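Local coordinates for protein of uncharacterized function (DUF1076) (Salmonella typhi, PDB 6IAI) that is the N-terminal part of a type III secretion effector, an E3/E4 ubiquitin ligase that binds K48- and K63-linked diubiquitin, at residues 64-69 with 99-104; 33-38 with 105-110. All coordinates share one frame; numbering follows the deposited sequence.

Contact 1 (64-69 with 99-104)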
ATOM      1  N   ARG A  64      -4.932  -5.996  -2.644  1.00 39.17           N
ATOM      2  CA  ARG A  64      -5.845  -7.117  -2.393  1.00 39.60           C
ATOM      3  C   ARG A  64      -6.757  -6.715  -1.231  1.00 42.84           C
ATOM      4  O   ARG A  64      -7.462  -5.719  -1.332  1.00 42.16           O
ATOM      5  CB  ARG A  64      -5.103  -8.434  -2.073  1.00 42.85           C
ATOM      6  CG  ARG A  64      -4.500  -9.130  -3.267  1.00 60.27           C
ATOM      7  CD  ARG A  64      -4.316 -10.613  -2.960  1.00 81.70           C
ATOM      8  NE  ARG A  64      -5.412 -11.495  -3.401  1.00 98.80           N
ATOM      9  CZ  ARG A  64      -5.758 -11.749  -4.667  1.00112.50           C
ATOM     10  NH1 ARG A  64      -5.156 -11.121  -5.672  1.00 96.19           N
ATOM     11  NH2 ARG A  64      -6.746 -12.593  -4.933  1.00100.63           N
ATOM     12  N   ASP A  65      -6.670  -7.420  -0.107  1.00 40.63           N
ATOM     13  CA  ASP A  65      -7.491  -7.158   1.077  1.00 40.89           C
ATOM     14  C   ASP A  65      -6.685  -6.646   2.289  1.00 45.17           C
ATOM     15  O   ASP A  65      -7.245  -6.526   3.376  1.00 47.45           O
ATOM     16  CB  ASP A  65      -8.320  -8.419   1.430  1.00 42.49           C
ATOM     17  CG  ASP A  65      -7.498  -9.640   1.812  1.00 56.00           C
ATOM     18  OD1 ASP A  65      -6.428  -9.876   1.170  1.00 57.61           O
ATOM     19  OD2 ASP A  65      -7.924 -10.373   2.725  1.00 61.85           O
ATOM     20  N   LEU A  66      -5.394  -6.325   2.112  1.00 38.71           N
ATOM     21  CA  LEU A  66      -4.594  -5.802   3.218  1.00 37.30           C
ATOM     22  C   LEU A  66      -4.230  -4.333   3.009  1.00 39.84           C
ATOM     23  O   LEU A  66      -4.125  -3.871   1.867  1.00 39.21           O
ATOM     24  CB  LEU A  66      -3.341  -6.670   3.489  1.00 37.49           C
ATOM     25  CG  LEU A  66      -3.582  -8.148   3.896  1.00 41.27           C
ATOM     26  CD1 LEU A  66      -2.319  -8.978   3.716  1.00 41.34           C
ATOM     27  CD2 LEU A  66      -4.167  -8.266   5.319  1.00 40.71           C
ATOM     28  N   LEU A  67      -4.075  -3.598   4.127  1.00 35.88           N
ATOM     29  CA  LEU A  67      -3.723  -2.181   4.172  1.00 34.91           C
ATOM     30  C   LEU A  67      -2.274  -2.008   4.552  1.00 39.19           C
ATOM     31  O   LEU A  67      -1.810  -2.613   5.524  1.00 37.61           O
ATOM     32  CB  LEU A  67      -4.571  -1.384   5.187  1.00 34.45           C
ATOM     33  CG  LEU A  67      -6.071  -1.433   5.081  1.00 39.09           C
ATOM     34  CD1 LEU A  67      -6.695  -0.418   6.043  1.00 37.83           C
ATOM     35  CD2 LEU A  67      -6.533  -1.210   3.648  1.00 42.47           C
ATOM     36  N   TYR A  68      -1.593  -1.102   3.831  1.00 36.08           N
ATOM     37  CA  TYR A  68      -0.190  -0.730   3.998  1.00 34.79           C
ATOM     38  C   TYR A  68      -0.094   0.766   4.190  1.00 37.71           C
ATOM     39  O   TYR A  68      -0.870   1.508   3.614  1.00 38.66           O
ATOM     40  CB  TYR A  68       0.617  -1.172   2.767  1.00 35.92           C
ATOM     41  CG  TYR A  68       0.476  -2.663   2.516  1.00 38.23           C
ATOM     42  CD1 TYR A  68      -0.615  -3.172   1.807  1.00 40.22           C
ATOM     43  CD2 TYR A  68       1.379  -3.572   3.068  1.00 38.34           C
ATOM     44  CE1 TYR A  68      -0.788  -4.546   1.636  1.00 40.62           C
ATOM     45  CE2 TYR A  68       1.225  -4.945   2.886  1.00 39.00           C
ATOM     46  CZ  TYR A  68       0.144  -5.426   2.163  1.00 46.69           C
ATOM     47  OH  TYR A  68      -0.024  -6.772   2.002  1.00 44.30           O
ATOM     48  N   GLU A  69       0.820   1.207   5.050  1.00 33.49           N
ATOM     49  CA  GLU A  69       1.083   2.618   5.316  1.00 32.04           C
ATOM     50  C   GLU A  69       2.341   2.989   4.599  1.00 36.96           C
ATOM     51  O   GLU A  69       3.324   2.262   4.705  1.00 38.50           O
ATOM     52  CB  GLU A  69       1.213   2.870   6.807  1.00 33.29           C
ATOM     53  CG  GLU A  69      -0.046   2.494   7.575  1.00 39.12           C
ATOM     54  CD  GLU A  69       0.054   2.478   9.089  1.00 73.02           C
ATOM     55  OE1 GLU A  69       1.137   2.149   9.631  1.00 63.25           O
ATOM     56  OE2 GLU A  69      -1.002   2.691   9.730  1.00 78.40           O
ATOM     57  N   ILE A  99       2.476 -12.840   8.688  1.00 44.87           N
ATOM     58  CA  ILE A  99       3.564 -13.315   7.838  1.00 43.23           C
ATOM     59  C   ILE A  99       3.459 -12.747   6.424  1.00 45.96           C
ATOM     60  O   ILE A  99       4.417 -12.117   5.985  1.00 47.15           O
ATOM     61  CB  ILE A  99       3.741 -14.864   7.853  1.00 45.97           C
ATOM     62  CG1 ILE A  99       4.098 -15.369   9.284  1.00 47.33           C
ATOM     63  CG2 ILE A  99       4.819 -15.296   6.833  1.00 44.02           C
ATOM     64  CD1 ILE A  99       3.744 -16.895   9.552  1.00 58.53           C
ATOM     65  N   GLU A 100       2.315 -12.942   5.720  1.00 40.72           N
ATOM     66  CA  GLU A 100       2.171 -12.416   4.351  1.00 39.86           C
ATOM     67  C   GLU A 100       2.141 -10.907   4.328  1.00 41.99           C
ATOM     68  O   GLU A 100       2.673 -10.313   3.395  1.00 40.77           O
ATOM     69  CB  GLU A 100       0.973 -13.006   3.572  1.00 40.71           C
ATOM     70  CG  GLU A 100      -0.381 -12.754   4.190  1.00 48.22           C
ATOM     71  CD  GLU A 100      -1.550 -12.807   3.230  1.00 64.08           C
ATOM     72  OE1 GLU A 100      -2.573 -13.415   3.606  1.00 63.40           O
ATOM     73  OE2 GLU A 100      -1.455 -12.251   2.113  1.00 53.91           O
ATOM     74  N   TRP A 101       1.526 -10.299   5.358  1.00 38.42           N
ATOM     75  CA  TRP A 101       1.434  -8.865   5.503  1.00 39.08           C
ATOM     76  C   TRP A 101       2.836  -8.237   5.508  1.00 43.89           C
ATOM     77  O   TRP A 101       3.109  -7.360   4.683  1.00 43.49           O
ATOM     78  CB  TRP A 101       0.668  -8.532   6.780  1.00 39.23           C
ATOM     79  CG  TRP A 101      -0.147  -7.283   6.697  1.00 41.95           C
ATOM     80  CD1 TRP A 101       0.020  -6.249   5.820  1.00 45.09           C
ATOM     81  CD2 TRP A 101      -1.201  -6.888   7.589  1.00 42.59           C
ATOM     82  NE1 TRP A 101      -0.901  -5.260   6.074  1.00 44.97           N
ATOM     83  CE2 TRP A 101      -1.651  -5.616   7.168  1.00 46.68           C
ATOM     84  CE3 TRP A 101      -1.816  -7.488   8.706  1.00 44.83           C
ATOM     85  CZ2 TRP A 101      -2.693  -4.934   7.819  1.00 46.23           C
ATOM     86  CZ3 TRP A 101      -2.861  -6.821   9.338  1.00 46.50           C
ATOM     87  CH2 TRP A 101      -3.287  -5.557   8.895  1.00 47.03           C
ATOM     88  N   GLN A 102       3.748  -8.756   6.373  1.00 40.97           N
ATOM     89  CA  GLN A 102       5.151  -8.328   6.488  1.00 40.14           C
ATOM     90  C   GLN A 102       5.957  -8.523   5.201  1.00 42.84           C
ATOM     91  O   GLN A 102       6.692  -7.619   4.785  1.00 43.84           O
ATOM     92  CB  GLN A 102       5.833  -9.010   7.690  1.00 41.47           C
ATOM     93  CG  GLN A 102       7.270  -8.555   7.997  1.00 57.85           C
ATOM     94  CD  GLN A 102       7.356  -7.116   8.441  1.00 85.33           C
ATOM     95  OE1 GLN A 102       7.560  -6.202   7.631  1.00 82.47           O
ATOM     96  NE2 GLN A 102       7.189  -6.880   9.735  1.00 84.37           N
ATOM     97  N   GLY A 103       5.806  -9.687   4.583  1.00 37.69           N
ATOM     98  CA  GLY A 103       6.475 -10.033   3.334  1.00 36.37           C
ATOM     99  C   GLY A 103       6.077  -9.150   2.182  1.00 39.97           C
ATOM    100  O   GLY A 103       6.924  -8.763   1.361  1.00 41.66           O
ATOM    101  N   ASN A 104       4.775  -8.822   2.121  1.00 35.44           N
ATOM    102  CA  ASN A 104       4.214  -7.940   1.098  1.00 35.50           C
ATOM    103  C   ASN A 104       4.691  -6.502   1.336  1.00 36.10           C
ATOM    104  O   ASN A 104       5.028  -5.807   0.376  1.00 35.79           O
ATOM    105  CB  ASN A 104       2.701  -8.010   1.121  1.00 37.48           C
ATOM    106  CG  ASN A 104       2.134  -9.254   0.516  1.00 46.04           C
ATOM    107  OD1 ASN A 104       2.719  -9.872  -0.376  1.00 37.80           O
ATOM    108  ND2 ASN A 104       0.946  -9.602   0.943  1.00 41.91           N
TER
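Leu66 and Trp101 mark the nearest backbone approach, 7.1 Å between their CA atoms, where strand 66-69 runs 9.8 Å from the axis of helix segment 99-104 at 42° to it. The indole of Trp101 fills that gap. Leu66 CD2 sits over the middle of one face of the six-membered ring of Trp101, a CH-pi contact 4.1 Å from the centroid, and the other methyl, CD1, reaches the side chain of Glu100. At the indole edge, Trp101 NE1 donates to Leu67 O at 2.9 Å; the oxygen lies close to the indole plane, while NE1 sits above the plane of the carbonyl group, not along a lone pair. The five-membered ring of Trp101 turns its edge to the face of Tyr68, an offset edge-to-face pair with planes at 82°. With CG of Tyr68 anti to its carbonyl carbon, the ring extends toward the helix, where Tyr68 OH takes a weak bond from Asn104 ND2 (3.2 Å). Glu100 has its salt bridge with Arg97, and Asn104 OD1 pairs with Ile36 N. The packing is thus buried and mostly apolar, with the indole N-H, its single polar group, taken up by a strand carbonyl and a weaker amide-to-hydroxyl bond beside it.

Contact 2 (33-38 with 105-110)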
ATOM      1  N   ASP A  33       3.755 -18.099  -4.111  1.00 58.23           N
ATOM      2  CA  ASP A  33       4.123 -18.143  -2.693  1.00 57.04           C
ATOM      3  C   ASP A  33       3.206 -17.249  -1.784  1.00 57.17           C
ATOM      4  O   ASP A  33       3.543 -17.019  -0.611  1.00 55.48           O
ATOM      5  CB  ASP A  33       5.617 -17.829  -2.491  1.00 59.70           C
ATOM      6  CG  ASP A  33       6.102 -16.510  -3.046  1.00 80.98           C
ATOM      7  OD1 ASP A  33       5.259 -15.721  -3.523  1.00 84.75           O
ATOM      8  OD2 ASP A  33       7.327 -16.251  -2.982  1.00 88.35           O
ATOM      9  N   ASN A  34       2.039 -16.782  -2.326  1.00 51.22           N
ATOM     10  CA  ASN A  34       1.034 -15.976  -1.604  1.00 51.02           C
ATOM     11  C   ASN A  34       1.583 -14.553  -1.234  1.00 52.09           C
ATOM     12  O   ASN A  34       1.438 -14.059  -0.108  1.00 51.30           O
ATOM     13  CB  ASN A  34       0.475 -16.753  -0.374  1.00 49.34           C
ATOM     14  CG  ASN A  34      -0.781 -16.184   0.230  1.00 58.29           C
ATOM     15  OD1 ASN A  34      -1.690 -15.728  -0.480  1.00 50.75           O
ATOM     16  ND2 ASN A  34      -0.849 -16.205   1.561  1.00 46.65           N
ATOM     17  N   ARG A  35       2.252 -13.937  -2.213  1.00 45.22           N
ATOM     18  CA  ARG A  35       2.863 -12.634  -2.083  1.00 44.06           C
ATOM     19  C   ARG A  35       2.487 -11.787  -3.273  1.00 48.15           C
ATOM     20  O   ARG A  35       2.127 -12.326  -4.316  1.00 48.00           O
ATOM     21  CB  ARG A  35       4.406 -12.742  -2.002  1.00 40.66           C
ATOM     22  CG  ARG A  35       4.972 -13.428  -0.770  1.00 39.62           C
ATOM     23  CD  ARG A  35       4.720 -12.682   0.524  1.00 45.44           C
ATOM     24  NE  ARG A  35       5.260 -13.402   1.682  1.00 57.36           N
ATOM     25  CZ  ARG A  35       4.612 -14.354   2.348  1.00 62.98           C
ATOM     26  NH1 ARG A  35       3.387 -14.705   1.990  1.00 45.42           N
ATOM     27  NH2 ARG A  35       5.183 -14.954   3.385  1.00 47.84           N
ATOM     28  N   ILE A  36       2.587 -10.459  -3.133  1.00 44.44           N
ATOM     29  CA  ILE A  36       2.300  -9.547  -4.231  1.00 43.20           C
ATOM     30  C   ILE A  36       3.379  -9.694  -5.323  1.00 46.56           C
ATOM     31  O   ILE A  36       4.554  -9.891  -5.026  1.00 46.76           O
ATOM     32  CB  ILE A  36       2.103  -8.065  -3.755  1.00 45.25           C
ATOM     33  CG1 ILE A  36       3.303  -7.542  -2.928  1.00 45.50           C
ATOM     34  CG2 ILE A  36       0.767  -7.885  -3.001  1.00 44.23           C
ATOM     35  CD1 ILE A  36       3.566  -6.048  -2.995  1.00 42.30           C
ATOM     36  N   ASP A  37       2.973  -9.634  -6.570  1.00 42.63           N
ATOM     37  CA  ASP A  37       3.906  -9.651  -7.686  1.00 43.15           C
ATOM     38  C   ASP A  37       4.317  -8.188  -7.897  1.00 45.95           C
ATOM     39  O   ASP A  37       3.952  -7.319  -7.104  1.00 45.45           O
ATOM     40  CB  ASP A  37       3.220 -10.223  -8.958  1.00 45.97           C
ATOM     41  CG  ASP A  37       4.116 -10.892  -9.995  1.00 61.42           C
ATOM     42  OD1 ASP A  37       5.338 -10.600 -10.013  1.00 60.59           O
ATOM     43  OD2 ASP A  37       3.584 -11.677 -10.821  1.00 73.81           O
ATOM     44  N   LYS A  38       5.050  -7.911  -8.975  1.00 42.65           N
ATOM     45  CA  LYS A  38       5.497  -6.575  -9.314  1.00 42.36           C
ATOM     46  C   LYS A  38       4.288  -5.706  -9.751  1.00 47.47           C
ATOM     47  O   LYS A  38       3.545  -6.110 -10.643  1.00 50.01           O
ATOM     48  CB  LYS A  38       6.608  -6.688 -10.394  1.00 44.09           C
ATOM     49  CG  LYS A  38       7.032  -5.397 -11.112  1.00 64.74           C
ATOM     50  CD  LYS A  38       7.663  -4.317 -10.195  1.00 76.15           C
ATOM     51  CE  LYS A  38       8.269  -3.173 -10.979  1.00 78.17           C
ATOM     52  NZ  LYS A  38       7.315  -2.563 -11.960  1.00 71.33           N
ATOM     53  N   ALA A 105       4.757  -6.089   2.627  1.00 29.31           N
ATOM     54  CA  ALA A 105       5.240  -4.774   3.032  1.00 29.14           C
ATOM     55  C   ALA A 105       6.683  -4.567   2.567  1.00 36.72           C
ATOM     56  O   ALA A 105       6.967  -3.525   1.971  1.00 37.29           O
ATOM     57  CB  ALA A 105       5.100  -4.598   4.539  1.00 29.56           C
ATOM     58  N   ILE A 106       7.558  -5.615   2.715  1.00 34.95           N
ATOM     59  CA  ILE A 106       8.958  -5.635   2.269  1.00 34.04           C
ATOM     60  C   ILE A 106       9.014  -5.445   0.762  1.00 37.84           C
ATOM     61  O   ILE A 106       9.802  -4.638   0.262  1.00 39.14           O
ATOM     62  CB  ILE A 106       9.695  -6.969   2.687  1.00 37.86           C
ATOM     63  CG1 ILE A 106       9.882  -7.159   4.215  1.00 39.65           C
ATOM     64  CG2 ILE A 106      11.031  -7.123   1.973  1.00 37.29           C
ATOM     65  CD1 ILE A 106      10.484  -6.040   5.002  1.00 59.73           C
ATOM     66  N   ARG A 107       8.195  -6.221   0.032  1.00 35.87           N
ATOM     67  CA  ARG A 107       8.144  -6.222  -1.438  1.00 34.91           C
ATOM     68  C   ARG A 107       7.702  -4.889  -1.983  1.00 36.67           C
ATOM     69  O   ARG A 107       8.335  -4.370  -2.914  1.00 38.30           O
ATOM     70  CB  ARG A 107       7.242  -7.352  -1.945  1.00 37.58           C
ATOM     71  CG  ARG A 107       7.922  -8.712  -1.904  1.00 46.85           C
ATOM     72  CD  ARG A 107       6.917  -9.834  -1.951  1.00 59.30           C
ATOM     73  NE  ARG A 107       7.535 -11.104  -1.578  1.00 72.64           N
ATOM     74  CZ  ARG A 107       7.998 -11.992  -2.442  1.00 84.27           C
ATOM     75  NH1 ARG A 107       7.891 -11.775  -3.751  1.00 69.98           N
ATOM     76  NH2 ARG A 107       8.565 -13.110  -2.008  1.00 65.13           N
ATOM     77  N   LEU A 108       6.650  -4.303  -1.377  1.00 29.52           N
ATOM     78  CA  LEU A 108       6.165  -2.987  -1.769  1.00 29.29           C
ATOM     79  C   LEU A 108       7.267  -1.928  -1.591  1.00 31.96           C
ATOM     80  O   LEU A 108       7.537  -1.169  -2.527  1.00 31.76           O
ATOM     81  CB  LEU A 108       4.854  -2.611  -1.030  1.00 29.32           C
ATOM     82  CG  LEU A 108       4.221  -1.285  -1.446  1.00 32.34           C
ATOM     83  CD1 LEU A 108       3.940  -1.245  -2.959  1.00 31.33           C
ATOM     84  CD2 LEU A 108       3.015  -0.965  -0.589  1.00 33.29           C
ATOM     85  N   GLU A 109       7.954  -1.936  -0.431  1.00 29.34           N
ATOM     86  CA  GLU A 109       9.084  -1.023  -0.147  1.00 28.78           C
ATOM     87  C   GLU A 109      10.202  -1.156  -1.177  1.00 33.46           C
ATOM     88  O   GLU A 109      10.651  -0.158  -1.742  1.00 34.35           O
ATOM     89  CB  GLU A 109       9.614  -1.254   1.268  1.00 29.23           C
ATOM     90  CG  GLU A 109      10.286  -0.011   1.814  1.00 31.89           C
ATOM     91  CD  GLU A 109      10.745  -0.156   3.238  1.00 39.54           C
ATOM     92  OE1 GLU A 109       9.893  -0.039   4.148  1.00 44.20           O
ATOM     93  OE2 GLU A 109      11.946  -0.439   3.442  1.00 34.34           O
ATOM     94  N   ARG A 110      10.575  -2.397  -1.480  1.00 31.70           N
ATOM     95  CA  ARG A 110      11.602  -2.732  -2.461  1.00 32.29           C
ATOM     96  C   ARG A 110      11.236  -2.187  -3.826  1.00 37.30           C
ATOM     97  O   ARG A 110      12.074  -1.577  -4.470  1.00 38.22           O
ATOM     98  CB  ARG A 110      11.803  -4.256  -2.486  1.00 35.49           C
ATOM     99  CG  ARG A 110      13.004  -4.741  -3.295  1.00 45.45           C
ATOM    100  CD  ARG A 110      13.190  -6.237  -3.115  1.00 55.04           C
ATOM    101  NE  ARG A 110      13.631  -6.592  -1.760  1.00 64.60           N
ATOM    102  CZ  ARG A 110      13.138  -7.592  -1.029  1.00 77.85           C
ATOM    103  NH1 ARG A 110      12.162  -8.359  -1.508  1.00 57.98           N
ATOM    104  NH2 ARG A 110      13.617  -7.834   0.183  1.00 64.79           N
TER
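Arg107 extends from the helix toward the loop and lays its guanidinium against Arg35: the two chains are nearly perpendicular, with their guanidinium planes 89° apart. What touches the Arg107 guanidinium is the aliphatic root of Arg35, whose CB lies over one face, nearer the border of the group than its centre, while Arg35 CG approaches Arg107 NE at 3.6 Å. The bend of Arg35 at chi2 (-66°) turns its own guanidinium aside, and Arg35 NH1 donates back to Asn34 O at 2.9 Å. The two like charges still come fairly near, Arg35 NE and Arg107 NE being 4.6 Å apart, and the carboxylate of Asp33 probably offsets part of that. Asp33 meets Arg107 from the opposite direction, its plane almost perpendicular to the guanidinium (85°), in a long salt bridge of 3.5 Å between Asp33 OD2 and Arg107 NH2. Deeper in, the Ile36 side chain runs antiparallel alongside the base of Arg107; Ile36 CD1 packs on Arg107 CB at 4.0 Å and on Leu108 CB at 4.2 Å. A polar outer layer therefore gives way to an apolar inner one. Ile36 and Leu108 both also touch Leu63 of strand 59-63, and Leu108 reaches Val84 of strand 83-85, so the loop between strand 22-25 and helix 41-53 is packed against helix 91-113 where that helix lies on the sheet.

In the fold
Helix 91-113 serves both contacts, with consecutive stretches of the helix facing first strand 66-71 (contact 1) and then the loop of residues 33-38 (contact 2); the two centres are about 8 Å apart. Along the chain the order is loop, strand, helix, so contact 2 spans the longer loop and contains contact 1. They meet directly at Asn104, which is shared by both contacts, while Arg35 packs on Ile99 and Glu100. Together they join the loop and the strand 66-71 side of the mixed sheet to one long helix, consistent with a shared core in this N-terminal part of the effector.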